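Local coordinates for protein 2-dehydropantoate 2-reductase, putative (Enterococcus faecalis, PDB 2EW2) that probably catalyses the NADPH-dependent reduction of 2-dehydropantoate (ketopantoate) to (R)-pantoate, a step on the route to pantothenate, at residues H38-N52 and G136-D148. Sequence-based numbering, arbitrary orientation. Where two conformers were deposited one is given.
Sequences HIEAIRKNGLIADFN and GLEGPGRVKLLGD
Strands 47-51 and 142-145 are the parallel central pair of a small four-stranded mixed sheet beside the Rossmann-type sheet, and helix 36-45 packs on the turn leading into the second of them. Five backbone hydrogen bonds join the pair, from Ile48 N to Gly141 O at 3.0 Å through to Asn52 N on Leu145 O at 2.9 Å.

The type II turn Gly139 to Arg142 meets the helix. Gly141 N donates to His38 ND1 at 2.9 Å, a fairly straight bond (159° at the hydrogen) arriving 20° out of the ring plane; His38 NE2 is bound to Ala11 O, so both ring nitrogens are engaged and the ring's rotation is fixed. His38 CG lies anti to its own backbone N (chi1 -165°), which turns the imidazole toward the turn. Gly141 suits its place twice over: its phi is positive, and a side chain would run into Ala41 CB. A water joins Gly141 O to Gly46 O, just beyond the helix.

On one face of the sheet, Leu145 CD1 sits over the centre of the Phe51 ring, 3.9 Å from its centroid, a CH-pi contact, while Ala49 CB touches Val143 CG2 at 3.8 Å; the small Ala49 lets Leu145 CD1 come down beside it, 4.2 Å from Ala49 CB. The other face is mostly polar, carrying Arg142, Asp50 and Lys144 beside Ile48. Arg142, its chain bent at chi3, lays a guanidinium face against Ile48 CG2, and Asp50 runs alongside Lys144, whose ammonium group, too far for a salt bridge, may ease the repulsion between the Asp50 and Glu138 carboxylates.

Helix 13-24 covers the apolar face, with Ile20 on Leu47 and Ala49 and Met21 on Phe51. Strands 54-58 and 136-139 flank the pair antiparallel, the latter with a classic bulge at its end, where Glu138 and Gly139 both face Arg142.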
loop_
_atom_site.group_PDB
_atom_site.type_symbol
_atom_site.label_atom_id
_atom_site.label_comp_id
_atom_site.label_asym_id
_atom_site.label_seq_id
_atom_site.Cartn_x
_atom_site.Cartn_y
_atom_site.Cartn_z
ATOM N N HIS B 38 33.380 -19.936 -16.773
ATOM C CA HIS B 38 33.106 -19.396 -18.107
ATOM C C HIS B 38 34.362 -18.694 -18.639
ATOM O O HIS B 38 34.767 -18.898 -19.780
ATOM C CB HIS B 38 31.921 -18.428 -17.984
ATOM C CG HIS B 38 31.275 -18.039 -19.281
ATOM N ND1 HIS B 38 30.850 -18.956 -20.222
ATOM C CD2 HIS B 38 30.924 -16.819 -19.763
ATOM C CE1 HIS B 38 30.301 -18.315 -21.239
ATOM N NE2 HIS B 38 30.323 -17.018 -20.982
ATOM N N ILE B 39 34.993 -17.887 -17.790
ATOM C CA ILE B 39 36.242 -17.212 -18.149
ATOM C C ILE B 39 37.346 -18.232 -18.479
ATOM O O ILE B 39 38.050 -18.089 -19.475
ATOM C CB ILE B 39 36.709 -16.254 -17.019
ATOM C CG1 ILE B 39 35.687 -15.132 -16.818
ATOM C CG2 ILE B 39 38.109 -15.697 -17.312
ATOM C CD1 ILE B 39 35.962 -14.272 -15.594
ATOM N N GLU B 40 37.464 -19.264 -17.644
ATOM C CA GLU B 40 38.486 -20.311 -17.804
ATOM C C GLU B 40 38.311 -21.110 -19.091
ATOM O O GLU B 40 39.291 -21.360 -19.796
ATOM C CB GLU B 40 38.515 -21.251 -16.586
ATOM C CG GLU B 40 38.895 -20.546 -15.277
ATOM C CD GLU B 40 38.624 -21.377 -14.009
ATOM O OE1 GLU B 40 38.381 -22.606 -14.124
ATOM O OE2 GLU B 40 38.674 -20.797 -12.886
ATOM N N ALA B 41 37.071 -21.511 -19.389
ATOM C CA ALA B 41 36.759 -22.279 -20.593
ATOM C C ALA B 41 37.046 -21.459 -21.848
ATOM O O ALA B 41 37.674 -21.946 -22.794
ATOM C CB ALA B 41 35.289 -22.735 -20.576
ATOM N N ILE B 42 36.603 -20.203 -21.843
ATOM C CA ILE B 42 36.819 -19.321 -22.996
ATOM C C ILE B 42 38.322 -19.049 -23.242
ATOM O O ILE B 42 38.763 -19.052 -24.381
ATOM C CB ILE B 42 35.972 -18.007 -22.901
ATOM C CG1 ILE B 42 34.487 -18.350 -23.042
ATOM C CG2 ILE B 42 36.399 -17.008 -23.968
ATOM C CD1 ILE B 42 33.541 -17.229 -22.685
ATOM N N ARG B 43 39.091 -18.848 -22.176
ATOM C CA ARG B 43 40.544 -18.648 -22.280
ATOM C C ARG B 43 41.300 -19.872 -22.795
ATOM O O ARG B 43 42.280 -19.725 -23.531
ATOM C CB ARG B 43 41.134 -18.191 -20.941
ATOM C CG ARG B 43 40.908 -16.714 -20.706
ATOM C CD ARG B 43 41.472 -16.242 -19.399
ATOM N NE ARG B 43 41.159 -14.835 -19.205
ATOM C CZ ARG B 43 41.232 -14.208 -18.037
ATOM N NH1 ARG B 43 41.621 -14.867 -16.951
ATOM N NH2 ARG B 43 40.909 -12.922 -17.953
ATOM N N LYS B 44 40.860 -21.061 -22.391
ATOM C CA LYS B 44 41.440 -22.309 -22.874
ATOM C C LYS B 44 41.081 -22.539 -24.335
ATOM O O LYS B 44 41.958 -22.594 -25.197
ATOM C CB LYS B 44 40.942 -23.504 -22.051
ATOM C CG LYS B 44 41.511 -23.638 -20.643
ATOM C CD LYS B 44 40.760 -24.742 -19.891
ATOM C CE LYS B 44 40.614 -24.457 -18.398
ATOM N NZ LYS B 44 39.430 -25.179 -17.820
ATOM N N ASN B 45 39.784 -22.647 -24.604
ATOM C CA ASN B 45 39.280 -23.144 -25.884
ATOM C C ASN B 45 38.588 -22.127 -26.783
ATOM O O ASN B 45 38.049 -22.497 -27.822
ATOM C CB ASN B 45 38.290 -24.287 -25.630
ATOM C CG ASN B 45 38.881 -25.407 -24.800
ATOM O OD1 ASN B 45 39.941 -25.951 -25.123
ATOM N ND2 ASN B 45 38.193 -25.760 -23.714
ATOM N N GLY B 46 38.583 -20.856 -26.391
ATOM C CA GLY B 46 37.787 -19.855 -27.106
ATOM C C GLY B 46 36.328 -20.039 -26.713
ATOM O O GLY B 46 35.988 -20.990 -25.997
ATOM N N LEU B 47 35.474 -19.126 -27.166
ATOM C CA LEU B 47 34.033 -19.244 -26.971
ATOM C C LEU B 47 33.472 -20.127 -28.068
ATOM O O LEU B 47 33.618 -19.817 -29.248
ATOM C CB LEU B 47 33.367 -17.863 -26.994
ATOM C CG LEU B 47 31.833 -17.753 -27.007
ATOM C CD1 LEU B 47 31.188 -18.461 -25.799
ATOM C CD2 LEU B 47 31.406 -16.289 -27.081
ATOM N N ILE B 48 32.816 -21.214 -27.671
ATOM C CA ILE B 48 32.339 -22.219 -28.607
ATOM C C ILE B 48 30.832 -22.136 -28.722
ATOM O O ILE B 48 30.117 -22.210 -27.711
ATOM C CB ILE B 48 32.765 -23.653 -28.176
ATOM C CG1 ILE B 48 34.293 -23.757 -28.152
ATOM C CG2 ILE B 48 32.165 -24.726 -29.126
ATOM C CD1 ILE B 48 34.803 -25.015 -27.493
ATOM N N ALA B 49 30.365 -21.976 -29.960
ATOM C CA ALA B 49 28.947 -21.946 -30.256
ATOM C C ALA B 49 28.533 -23.091 -31.172
ATOM O O ALA B 49 29.221 -23.405 -32.148
ATOM C CB ALA B 49 28.563 -20.633 -30.880
ATOM N N ASP B 50 27.419 -23.724 -30.825
ATOM C CA ASP B 50 26.684 -24.541 -31.761
ATOM C C ASP B 50 25.708 -23.590 -32.431
ATOM O O ASP B 50 24.620 -23.326 -31.921
ATOM C CB ASP B 50 25.966 -25.690 -31.047
ATOM C CG ASP B 50 25.071 -26.490 -31.974
ATOM O OD1 ASP B 50 25.043 -26.215 -33.202
ATOM O OD2 ASP B 50 24.380 -27.393 -31.467
ATOM N N PHE B 51 26.133 -23.076 -33.580
ATOM C CA PHE B 51 25.488 -21.963 -34.242
ATOM C C PHE B 51 24.719 -22.496 -35.440
ATOM O O PHE B 51 25.313 -22.758 -36.480
ATOM C CB PHE B 51 26.574 -20.987 -34.721
ATOM C CG PHE B 51 26.101 -19.581 -34.922
ATOM C CD1 PHE B 51 24.794 -19.308 -35.315
ATOM C CD2 PHE B 51 26.982 -18.518 -34.729
ATOM C CE1 PHE B 51 24.361 -18.007 -35.512
ATOM C CE2 PHE B 51 26.562 -17.207 -34.924
ATOM C CZ PHE B 51 25.246 -16.950 -35.316
ATOM N N ASN B 52 23.405 -22.649 -35.289
ATOM C CA ASN B 52 22.550 -23.219 -36.333
ATOM C C ASN B 52 23.104 -24.547 -36.891
ATOM O O ASN B 52 23.236 -24.713 -38.110
ATOM C CB ASN B 52 22.324 -22.211 -37.483
ATOM C CG ASN B 52 21.770 -20.858 -37.012
ATOM O OD1 ASN B 52 21.956 -19.854 -37.692
ATOM N ND2 ASN B 52 21.086 -20.832 -35.872
ATOM N N GLY B 136 21.115 -20.047 -25.826
ATOM C CA GLY B 136 21.153 -20.996 -24.702
ATOM C C GLY B 136 22.558 -21.210 -24.201
ATOM O O GLY B 136 23.501 -21.132 -24.965
ATOM N N LEU B 137 22.701 -21.457 -22.909
ATOM C CA LEU B 137 23.978 -21.862 -22.354
ATOM C C LEU B 137 24.034 -23.394 -22.170
ATOM O O LEU B 137 23.242 -23.960 -21.406
ATOM C CB LEU B 137 24.225 -21.148 -21.019
ATOM C CG LEU B 137 25.642 -21.336 -20.478
ATOM C CD1 LEU B 137 26.609 -20.266 -21.021
ATOM C CD2 LEU B 137 25.613 -21.327 -18.959
ATOM N N GLU B 138 24.984 -24.052 -22.835
ATOM C CA GLU B 138 25.162 -25.504 -22.680
ATOM C C GLU B 138 26.129 -25.869 -21.552
ATOM O O GLU B 138 25.952 -26.888 -20.868
ATOM C CB GLU B 138 25.611 -26.145 -23.990
ATOM C CG GLU B 138 24.669 -25.898 -25.170
ATOM C CD GLU B 138 24.785 -26.985 -26.248
ATOM O OE1 GLU B 138 25.344 -26.733 -27.340
ATOM O OE2 GLU B 138 24.327 -28.109 -25.988
ATOM N N GLY B 139 27.154 -25.043 -21.370
ATOM C CA GLY B 139 28.152 -25.248 -20.314
ATOM C C GLY B 139 29.049 -24.029 -20.289
ATOM O O GLY B 139 28.896 -23.151 -21.141
ATOM N N PRO B 140 29.984 -23.947 -19.313
ATOM C CA PRO B 140 30.936 -22.819 -19.338
ATOM C C PRO B 140 31.611 -22.737 -20.705
ATOM O O PRO B 140 32.074 -23.752 -21.227
ATOM C CB PRO B 140 31.957 -23.178 -18.254
ATOM C CG PRO B 140 31.252 -24.152 -17.348
ATOM C CD PRO B 140 30.202 -24.853 -18.168
ATOM N N GLY B 141 31.612 -21.548 -21.300
ATOM C CA GLY B 141 32.247 -21.318 -22.592
ATOM C C GLY B 141 31.581 -21.968 -23.793
ATOM O O GLY B 141 32.177 -22.028 -24.871
ATOM N N ARG B 142 30.353 -22.462 -23.612
ATOM C CA ARG B 142 29.661 -23.211 -24.659
ATOM C C ARG B 142 28.193 -22.808 -24.743
ATOM O O ARG B 142 27.421 -22.978 -23.782
ATOM C CB ARG B 142 29.792 -24.726 -24.446
ATOM C CG ARG B 142 31.232 -25.240 -24.460
ATOM C CD ARG B 142 31.286 -26.748 -24.231
ATOM N NE ARG B 142 30.934 -27.486 -25.444
ATOM C CZ ARG B 142 31.795 -27.791 -26.415
ATOM N NH1 ARG B 142 33.072 -27.438 -26.321
ATOM N NH2 ARG B 142 31.382 -28.457 -27.478
ATOM N N VAL B 143 27.827 -22.267 -25.898
ATOM C CA VAL B 143 26.477 -21.766 -26.132
ATOM C C VAL B 143 25.829 -22.411 -27.354
ATOM O O VAL B 143 26.521 -22.909 -28.254
ATOM C CB VAL B 143 26.417 -20.201 -26.234
ATOM C CG1 VAL B 143 26.966 -19.559 -24.955
ATOM C CG2 VAL B 143 27.151 -19.670 -27.477
ATOM N N LYS B 144 24.502 -22.404 -27.365
ATOM C CA LYS B 144 23.735 -22.947 -28.464
ATOM C C LYS B 144 22.829 -21.864 -29.008
ATOM O O LYS B 144 22.036 -21.250 -28.268
ATOM C CB LYS B 144 22.918 -24.173 -28.023
ATOM C CG LYS B 144 22.207 -24.882 -29.180
ATOM C CD LYS B 144 21.441 -26.104 -28.704
ATOM C CE LYS B 144 21.209 -27.087 -29.857
ATOM N NZ LYS B 144 20.671 -28.382 -29.341
ATOM N N LEU B 145 22.950 -21.642 -30.307
ATOM C CA LEU B 145 22.302 -20.527 -30.965
ATOM C C LEU B 145 21.452 -21.074 -32.088
ATOM O O LEU B 145 21.977 -21.699 -33.011
ATOM C CB LEU B 145 23.360 -19.554 -31.521
ATOM C CG LEU B 145 24.408 -18.965 -30.555
ATOM C CD1 LEU B 145 25.295 -17.960 -31.259
ATOM C CD2 LEU B 145 23.733 -18.314 -29.330
ATOM N N LEU B 146 20.142 -20.849 -31.997
ATOM C CA LEU B 146 19.196 -21.307 -33.011
ATOM C C LEU B 146 18.260 -20.166 -33.332
ATOM O O LEU B 146 18.142 -19.218 -32.550
ATOM C CB LEU B 146 18.356 -22.471 -32.469
ATOM C CG LEU B 146 19.101 -23.745 -32.094
ATOM C CD1 LEU B 146 18.128 -24.767 -31.493
ATOM C CD2 LEU B 146 19.803 -24.309 -33.341
ATOM N N GLY B 147 17.581 -20.270 -34.468
ATOM C CA GLY B 147 16.500 -19.362 -34.784
ATOM C C GLY B 147 16.920 -17.998 -35.291
ATOM O O GLY B 147 18.098 -17.747 -35.543
ATOM N N ASP B 148 15.932 -17.122 -35.417
ATOM C CA ASP B 148 16.108 -15.780 -35.937
ATOM C C ASP B 148 15.934 -14.768 -34.804
ATOM O O ASP B 148 15.763 -15.136 -33.640
ATOM C CB ASP B 148 15.098 -15.506 -37.071
ATOM C CG ASP B 148 13.636 -15.653 -36.629
ATOM O OD1 ASP B 148 13.311 -15.404 -35.444
ATOM O OD2 ASP B 148 12.785 -16.002 -37.481
HETATM O O HOH W 1 34.766 -22.678 -24.227
HETATM O O HOH W 2 20.615 -18.379 -34.618
#